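Local coordinates for protein methylaspartate ammonia-lyase (Citrobacter amalonaticus, PDB 1KKO) that catalyses the reversible elimination of ammonia from (2S,3S)-3-methyl-L-aspartate to give mesaconate, using a magnesium ion as cofactor, at residues A[370-375]-A[381-386]; A[164-169]-A[400-405]. All coordinates share one frame; numbering follows the deposited sequence.

Overall arrangement
Segment 164-169 comes first from the N terminus and leads into strand 169-170, the first of the barrel. Its partner, 400-405 on the final helix 392-410, lies more than 230 residues on, so contact 2 closes a loop that spans nearly the whole barrel and brings its end back to its beginning. Nested inside it is the short loop of contact 1, where strand 382-384 folds back against the preceding helix 365-378. The two contacts adjoin: Met383 N probably bonds to Pro168 O, joining the last strand to the residue that precedes the first, while His373 NE2 probably bonds to Glu401 OE2, linking neighbouring helices.

Contact 1 (A[370-375]-A[381-386]); sequences TCVHVA and MRMLIK
Lys386 NZ is gripped by two acceptors, forming a salt bridge with Glu363 OE1 and a hydrogen bond with the carbonyl oxygen of Gly358, and it reaches them by passing close to Cys371. Cys371 SG lies 3.4 Å from Lys386 NZ, a contact and not a hydrogen bond. The lysine gets there because CG sits between the backbone N and the carbonyl carbon (chi1 69°) and the rest of the chain is extended, carrying the ammonium across to the flank of helix 365-378.

The setting is a beta-alpha-beta unit of the TIM barrel: helix 365-378 returns the chain from strand 354-357 to strand 382-384. Helix and strand segments run antiparallel, at 174°, with their axes 10.0 Å apart.

Met383, a selenomethionine whose side chain leaves the strand toward the helix, makes the largest share of the contact. Its selenium rests against the methyl of Ala375, with Met383 SE 3.6 Å from Ala375 CB, and also packs over the backbone almost one turn earlier, SE being 4.0 Å from Val372 CA. A bend at the last torsion (chi3 51°) turns Met383 CE alongside the helix, 4.0 Å from Ala375 CB; it also packs on the CG2 methyl of Val372.

No hydrogen bond crosses between the two segments. The strand is therefore seated on the helix by apolar and polarisable groups, whereas the one buried ammonium is met by acceptors beyond them, and the Lys386 side chain lies about 6 Å from those of the substrate-binding residues Gln172 and Thr360.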
ATOM      1  N   THR A 370       5.401   3.795 -11.258  1.00 10.27           N
ATOM      2  CA  THR A 370       5.929   3.919 -12.606  1.00 10.52           C
ATOM      3  C   THR A 370       4.804   3.964 -13.629  1.00 10.37           C
ATOM      4  O   THR A 370       4.847   4.734 -14.591  1.00 11.29           O
ATOM      5  CB  THR A 370       6.886   2.779 -12.906  1.00 10.69           C
ATOM      6  OG1 THR A 370       7.952   2.780 -11.944  1.00 11.66           O
ATOM      7  CG2 THR A 370       7.559   2.949 -14.263  1.00 11.35           C
ATOM      8  N   CYS A 371       3.792   3.127 -13.435  1.00 10.29           N
ATOM      9  CA  CYS A 371       2.630   3.131 -14.309  1.00 10.53           C
ATOM     10  C   CYS A 371       1.923   4.483 -14.342  1.00 10.04           C
ATOM     11  O   CYS A 371       1.341   4.849 -15.370  1.00 10.80           O
ATOM     12  CB  CYS A 371       1.641   2.037 -13.918  1.00 10.53           C
ATOM     13  SG  CYS A 371       2.156   0.364 -14.430  1.00 11.95           S
ATOM     14  N   VAL A 372       1.929   5.218 -13.234  1.00 10.22           N
ATOM     15  CA  VAL A 372       1.332   6.542 -13.240  1.00 10.46           C
ATOM     16  C   VAL A 372       1.984   7.436 -14.297  1.00 10.35           C
ATOM     17  O   VAL A 372       1.309   8.193 -15.005  1.00 10.73           O
ATOM     18  CB  VAL A 372       1.423   7.206 -11.849  1.00 10.61           C
ATOM     19  CG1 VAL A 372       1.035   8.679 -11.911  1.00 11.61           C
ATOM     20  CG2 VAL A 372       0.524   6.475 -10.874  1.00 11.32           C
ATOM     21  N   HIS A 373       3.303   7.343 -14.419  1.00 10.35           N
ATOM     22  CA  HIS A 373       4.015   8.149 -15.404  1.00 10.68           C
ATOM     23  C   HIS A 373       3.695   7.726 -16.823  1.00 11.05           C
ATOM     24  O   HIS A 373       3.534   8.567 -17.703  1.00 11.51           O
ATOM     25  CB  HIS A 373       5.506   8.113 -15.137  1.00 10.51           C
ATOM     26  CG  HIS A 373       5.887   8.863 -13.903  1.00 10.11           C
ATOM     27  ND1 HIS A 373       6.478  10.110 -13.938  1.00 11.61           N
ATOM     28  CD2 HIS A 373       5.699   8.562 -12.595  1.00 11.25           C
ATOM     29  CE1 HIS A 373       6.643  10.536 -12.697  1.00 10.95           C
ATOM     30  NE2 HIS A 373       6.192   9.611 -11.865  1.00 11.28           N
ATOM     31  N   VAL A 374       3.598   6.428 -17.050  1.00 11.11           N
ATOM     32  CA  VAL A 374       3.196   5.932 -18.344  1.00 11.68           C
ATOM     33  C   VAL A 374       1.827   6.482 -18.714  1.00 11.13           C
ATOM     34  O   VAL A 374       1.638   6.948 -19.835  1.00 11.79           O
ATOM     35  CB  VAL A 374       3.203   4.416 -18.334  1.00 11.71           C
ATOM     36  CG1 VAL A 374       2.509   3.851 -19.563  1.00 12.55           C
ATOM     37  CG2 VAL A 374       4.650   3.909 -18.222  1.00 12.78           C
ATOM     38  N   ALA A 375       0.888   6.485 -17.774  1.00 11.16           N
ATOM     39  CA  ALA A 375      -0.469   6.938 -18.039  1.00 11.37           C
ATOM     40  C   ALA A 375      -0.536   8.429 -18.288  1.00 11.33           C
ATOM     41  O   ALA A 375      -1.246   8.897 -19.180  1.00 11.65           O
ATOM     42  CB  ALA A 375      -1.383   6.554 -16.891  1.00 10.80           C
HETATM   43  N   MSE A 381      -7.971   6.121 -20.883  1.00 13.26           N
HETATM   44  CA  MSE A 381      -9.237   6.572 -20.339  1.00 14.79           C
HETATM   45  C   MSE A 381      -9.443   6.248 -18.863  1.00 13.30           C
HETATM   46  O   MSE A 381     -10.242   6.896 -18.198  1.00 13.41           O
HETATM   47  CB  MSE A 381     -10.346   5.893 -21.140  1.00 17.17           C
HETATM   48  CG  MSE A 381     -11.077   6.843 -22.014  1.00 24.31           C
HETATM   49 SE   MSE A 381     -12.446   7.662 -20.952  1.00 35.16          SE
HETATM   50  CE  MSE A 381     -13.860   6.430 -21.209  1.00 35.60           C
ATOM     51  N   ARG A 382      -8.724   5.244 -18.366  1.00 12.66           N
ATOM     52  CA  ARG A 382      -8.926   4.747 -17.023  1.00 12.17           C
ATOM     53  C   ARG A 382      -7.655   4.089 -16.551  1.00 11.85           C
ATOM     54  O   ARG A 382      -6.932   3.514 -17.344  1.00 11.62           O
ATOM     55  CB  ARG A 382     -10.039   3.702 -17.072  1.00 12.10           C
ATOM     56  CG  ARG A 382     -10.545   3.187 -15.737  1.00 12.28           C
ATOM     57  CD  ARG A 382     -11.899   2.509 -15.825  1.00 12.37           C
ATOM     58  NE  ARG A 382     -12.868   3.430 -16.405  1.00 12.94           N
ATOM     59  CZ  ARG A 382     -14.033   3.099 -16.936  1.00 13.62           C
ATOM     60  NH1 ARG A 382     -14.461   1.850 -16.933  1.00 13.08           N
ATOM     61  NH2 ARG A 382     -14.779   4.046 -17.491  1.00 14.00           N
HETATM   62  N   MSE A 383      -7.385   4.181 -15.253  1.00 11.71           N
HETATM   63  CA  MSE A 383      -6.219   3.533 -14.670  1.00 11.67           C
HETATM   64  C   MSE A 383      -6.596   2.869 -13.360  1.00 11.19           C
HETATM   65  O   MSE A 383      -7.282   3.446 -12.529  1.00 11.32           O
HETATM   66  CB  MSE A 383      -5.102   4.540 -14.426  1.00 12.42           C
HETATM   67  CG  MSE A 383      -3.909   3.933 -13.695  1.00 13.50           C
HETATM   68 SE   MSE A 383      -2.308   5.027 -13.764  1.00 19.50          SE
HETATM   69  CE  MSE A 383      -3.029   6.650 -13.201  1.00 18.12           C
ATOM     70  N   LEU A 384      -6.142   1.641 -13.186  1.00 10.84           N
ATOM     71  CA  LEU A 384      -6.407   0.892 -11.972  1.00 10.62           C
ATOM     72  C   LEU A 384      -5.651   1.413 -10.753  1.00 10.49           C
ATOM     73  O   LEU A 384      -4.441   1.660 -10.812  1.00 11.40           O
ATOM     74  CB  LEU A 384      -6.031  -0.575 -12.180  1.00 10.89           C
ATOM     75  CG  LEU A 384      -6.196  -1.523 -10.984  1.00 11.46           C
ATOM     76  CD1 LEU A 384      -7.669  -1.708 -10.628  1.00 11.52           C
ATOM     77  CD2 LEU A 384      -5.536  -2.858 -11.303  1.00 11.95           C
ATOM     78  N   ILE A 385      -6.377   1.554  -9.645  1.00 10.26           N
ATOM     79  CA  ILE A 385      -5.771   1.837  -8.350  1.00 10.24           C
ATOM     80  C   ILE A 385      -5.151   0.526  -7.855  1.00 10.10           C
ATOM     81  O   ILE A 385      -5.827  -0.480  -7.677  1.00 10.01           O
ATOM     82  CB  ILE A 385      -6.831   2.386  -7.399  1.00 10.31           C
ATOM     83  CG1 ILE A 385      -7.299   3.753  -7.888  1.00 10.74           C
ATOM     84  CG2 ILE A 385      -6.288   2.474  -5.992  1.00 11.19           C
ATOM     85  CD1 ILE A 385      -8.561   4.252  -7.246  1.00 11.16           C
ATOM     86  N   LYS A 386      -3.848   0.550  -7.661  1.00 10.00           N
ATOM     87  CA  LYS A 386      -3.091  -0.650  -7.382  1.00  9.80           C
ATOM     88  C   LYS A 386      -1.791  -0.273  -6.682  1.00  9.47           C
ATOM     89  O   LYS A 386      -1.419   0.901  -6.660  1.00  9.58           O
ATOM     90  CB  LYS A 386      -2.800  -1.372  -8.704  1.00  9.78           C
ATOM     91  CG  LYS A 386      -1.820  -0.638  -9.599  1.00 10.37           C
ATOM     92  CD  LYS A 386      -1.730  -1.262 -10.981  1.00 10.41           C
ATOM     93  CE  LYS A 386      -0.551  -0.728 -11.749  1.00 10.99           C
ATOM     94  NZ  LYS A 386      -0.337  -1.429 -13.055  1.00 10.93           N
TER

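Contact 2 (A[164-169]-A[400-405]); sequences PEAIPL and NEMNRT
Met402, a selenomethionine on the last helix of the TIM barrel, reaches across to Ala166, Ile167 and Leu169 in the segment that leads into the first barrel strand. The contact is thus part of the seam where the end of the barrel meets its beginning.

Apolar packing carries most of it. With CG anti to the backbone N (chi1 -173°) and chi2 anti as well, the Met402 side chain is extended as far as the selenium, and a bend at chi3 swings the methyl off to the side of Ala166, Met402 CE lying 3.7 Å from Ala166 CB. Leu169 approaches tip to tip from the strand, its CD2 being 4.1 Å from Met402 SE. Val372 of the adjacent helix 365-378 also packs on the Met402 side chain.

A second kind of contact joins selenium to the main chain. Met402 SE lies 3.5 Å from Ile167 N, a buried nitrogen with no hydrogen-bonding partner in the model, and 3.6 Å from Ile167 O.

No hydrogen bond crosses between the two segments. Among the polar groups of the helix, Arg404 NH2 donates to Glu401 OE1 at 3.0 Å; the oxygen accepts with its anti lone pair and lies nearly in the guanidinium plane. Arg404 NH2 also forms a salt bridge with Glu365 of the second subunit. Glu401 O takes two donors, Thr405 N and Thr405 OG1, which come to it from opposite faces of the carbonyl plane, the hydroxyl at 2.7 Å.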
ATOM      1  N   PRO A 164      -0.466  18.341 -18.691  1.00 24.06           N
ATOM      2  CA  PRO A 164      -0.748  17.845 -17.336  1.00 23.92           C
ATOM      3  C   PRO A 164      -2.232  17.732 -17.052  1.00 23.34           C
ATOM      4  O   PRO A 164      -2.935  18.740 -16.986  1.00 24.43           O
ATOM      5  CB  PRO A 164      -0.106  18.899 -16.427  1.00 24.21           C
ATOM      6  CG  PRO A 164       0.784  19.675 -17.289  1.00 24.09           C
ATOM      7  CD  PRO A 164       0.159  19.671 -18.649  1.00 24.26           C
ATOM      8  N   GLU A 165      -2.701  16.503 -16.876  1.00 22.05           N
ATOM      9  CA  GLU A 165      -4.112  16.258 -16.628  1.00 20.54           C
ATOM     10  C   GLU A 165      -4.307  14.900 -15.974  1.00 18.35           C
ATOM     11  O   GLU A 165      -3.677  13.921 -16.355  1.00 18.27           O
ATOM     12  CB  GLU A 165      -4.889  16.316 -17.945  1.00 21.55           C
ATOM     13  CG  GLU A 165      -6.386  16.133 -17.807  1.00 23.92           C
ATOM     14  CD  GLU A 165      -7.121  16.415 -19.103  1.00 28.23           C
ATOM     15  OE1 GLU A 165      -6.505  16.988 -20.026  1.00 30.68           O
ATOM     16  OE2 GLU A 165      -8.314  16.064 -19.206  1.00 30.79           O
ATOM     17  N   ALA A 166      -5.191  14.859 -14.992  1.00 16.64           N
ATOM     18  CA  ALA A 166      -5.473  13.625 -14.288  1.00 15.45           C
ATOM     19  C   ALA A 166      -6.103  12.580 -15.185  1.00 14.52           C
ATOM     20  O   ALA A 166      -6.726  12.898 -16.205  1.00 15.43           O
ATOM     21  CB  ALA A 166      -6.388  13.897 -13.126  1.00 16.14           C
ATOM     22  N   ILE A 167      -5.912  11.328 -14.792  1.00 13.37           N
ATOM     23  CA  ILE A 167      -6.509  10.174 -15.442  1.00 12.86           C
ATOM     24  C   ILE A 167      -7.559   9.632 -14.477  1.00 12.38           C
ATOM     25  O   ILE A 167      -7.268   9.508 -13.283  1.00 12.11           O
ATOM     26  CB  ILE A 167      -5.440   9.078 -15.636  1.00 13.14           C
ATOM     27  CG1 ILE A 167      -4.266   9.553 -16.503  1.00 14.23           C
ATOM     28  CG2 ILE A 167      -6.071   7.799 -16.180  1.00 12.58           C
ATOM     29  CD1 ILE A 167      -4.626   9.865 -17.930  1.00 15.01           C
ATOM     30  N   PRO A 168      -8.757   9.274 -14.946  1.00 12.63           N
ATOM     31  CA  PRO A 168      -9.741   8.663 -14.053  1.00 12.35           C
ATOM     32  C   PRO A 168      -9.226   7.373 -13.426  1.00 12.45           C
ATOM     33  O   PRO A 168      -8.691   6.532 -14.141  1.00 12.29           O
ATOM     34  CB  PRO A 168     -10.928   8.390 -14.978  1.00 12.56           C
ATOM     35  CG  PRO A 168     -10.783   9.394 -16.061  1.00 12.89           C
ATOM     36  CD  PRO A 168      -9.309   9.470 -16.301  1.00 12.48           C
ATOM     37  N   LEU A 169      -9.416   7.239 -12.118  1.00 11.66           N
ATOM     38  CA  LEU A 169      -8.921   6.094 -11.364  1.00 11.13           C
ATOM     39  C   LEU A 169     -10.045   5.150 -10.974  1.00 10.92           C
ATOM     40  O   LEU A 169     -11.140   5.581 -10.617  1.00 11.40           O
ATOM     41  CB  LEU A 169      -8.193   6.552 -10.099  1.00 11.60           C
ATOM     42  CG  LEU A 169      -7.067   7.561 -10.296  1.00 12.40           C
ATOM     43  CD1 LEU A 169      -6.374   7.848  -8.971  1.00 12.94           C
ATOM     44  CD2 LEU A 169      -6.079   7.069 -11.301  1.00 12.29           C
ATOM     45  N   ASN A 400      -1.673  10.007  -5.291  1.00 10.42           N
ATOM     46  CA  ASN A 400      -0.720  11.012  -4.841  1.00 10.37           C
ATOM     47  C   ASN A 400       0.449  11.154  -5.801  1.00 10.53           C
ATOM     48  O   ASN A 400       0.941  12.250  -5.998  1.00 10.61           O
ATOM     49  CB  ASN A 400      -0.235  10.744  -3.424  1.00 10.46           C
ATOM     50  CG  ASN A 400      -1.354  10.732  -2.399  1.00 10.19           C
ATOM     51  OD1 ASN A 400      -2.532  10.966  -2.698  1.00 12.21           O
ATOM     52  ND2 ASN A 400      -0.968  10.483  -1.154  1.00 10.90           N
ATOM     53  N   GLU A 401       0.955  10.060  -6.362  1.00 10.21           N
ATOM     54  CA  GLU A 401       2.024  10.190  -7.344  1.00 10.32           C
ATOM     55  C   GLU A 401       1.516  10.980  -8.548  1.00 10.63           C
ATOM     56  O   GLU A 401       2.225  11.831  -9.100  1.00 10.90           O
ATOM     57  CB  GLU A 401       2.544   8.837  -7.821  1.00 10.40           C
ATOM     58  CG  GLU A 401       3.649   8.939  -8.862  1.00 10.45           C
ATOM     59  CD  GLU A 401       4.983   9.433  -8.305  1.00 10.33           C
ATOM     60  OE1 GLU A 401       5.107   9.611  -7.074  1.00 11.30           O
ATOM     61  OE2 GLU A 401       5.949   9.589  -9.082  1.00 11.56           O
HETATM   62  N   MSE A 402       0.278  10.718  -8.952  1.00 10.93           N
HETATM   63  CA  MSE A 402      -0.303  11.417 -10.089  1.00 11.28           C
HETATM   64  C   MSE A 402      -0.342  12.908  -9.829  1.00 11.45           C
HETATM   65  O   MSE A 402       0.101  13.717 -10.662  1.00 11.93           O
HETATM   66  CB  MSE A 402      -1.705  10.880 -10.333  1.00 11.54           C
HETATM   67  CG  MSE A 402      -2.367  11.406 -11.579  1.00 13.05           C
HETATM   68 SE   MSE A 402      -4.152  10.674 -11.812  1.00 19.80          SE
HETATM   69  CE  MSE A 402      -5.081  11.694 -10.394  1.00 19.75           C
ATOM     70  N   ASN A 403      -0.866  13.291  -8.676  1.00 11.60           N
ATOM     71  CA  ASN A 403      -0.969  14.716  -8.371  1.00 12.66           C
ATOM     72  C   ASN A 403       0.367  15.393  -8.088  1.00 12.00           C
ATOM     73  O   ASN A 403       0.562  16.550  -8.456  1.00 12.36           O
ATOM     74  CB  ASN A 403      -2.006  14.954  -7.295  1.00 13.37           C
ATOM     75  CG  ASN A 403      -3.398  14.575  -7.763  1.00 16.05           C
ATOM     76  OD1 ASN A 403      -3.765  14.855  -8.900  1.00 18.57           O
ATOM     77  ND2 ASN A 403      -4.169  13.920  -6.900  1.00 17.62           N
ATOM     78  N   ARG A 404       1.298  14.672  -7.483  1.00 11.37           N
ATOM     79  CA  ARG A 404       2.634  15.206  -7.295  1.00 11.14           C
ATOM     80  C   ARG A 404       3.271  15.489  -8.648  1.00 11.42           C
ATOM     81  O   ARG A 404       3.922  16.510  -8.843  1.00 12.02           O
ATOM     82  CB  ARG A 404       3.537  14.220  -6.545  1.00 11.07           C
ATOM     83  CG  ARG A 404       3.408  14.220  -5.035  1.00 11.19           C
ATOM     84  CD  ARG A 404       4.524  13.450  -4.376  1.00 11.10           C
ATOM     85  NE  ARG A 404       4.501  12.012  -4.691  1.00 11.24           N
ATOM     86  CZ  ARG A 404       3.804  11.105  -4.005  1.00 11.30           C
ATOM     87  NH1 ARG A 404       3.050  11.473  -2.984  1.00 11.46           N
ATOM     88  NH2 ARG A 404       3.864   9.829  -4.337  1.00 11.35           N
ATOM     89  N   THR A 405       3.085  14.563  -9.571  1.00 11.10           N
ATOM     90  CA  THR A 405       3.719  14.654 -10.875  1.00 11.24           C
ATOM     91  C   THR A 405       3.106  15.765 -11.714  1.00 11.60           C
ATOM     92  O   THR A 405       3.831  16.508 -12.383  1.00 12.63           O
ATOM     93  CB  THR A 405       3.633  13.313 -11.588  1.00 11.22           C
ATOM     94  OG1 THR A 405       4.320  12.330 -10.802  1.00 11.48           O
ATOM     95  CG2 THR A 405       4.384  13.349 -12.923  1.00 12.07           C
TER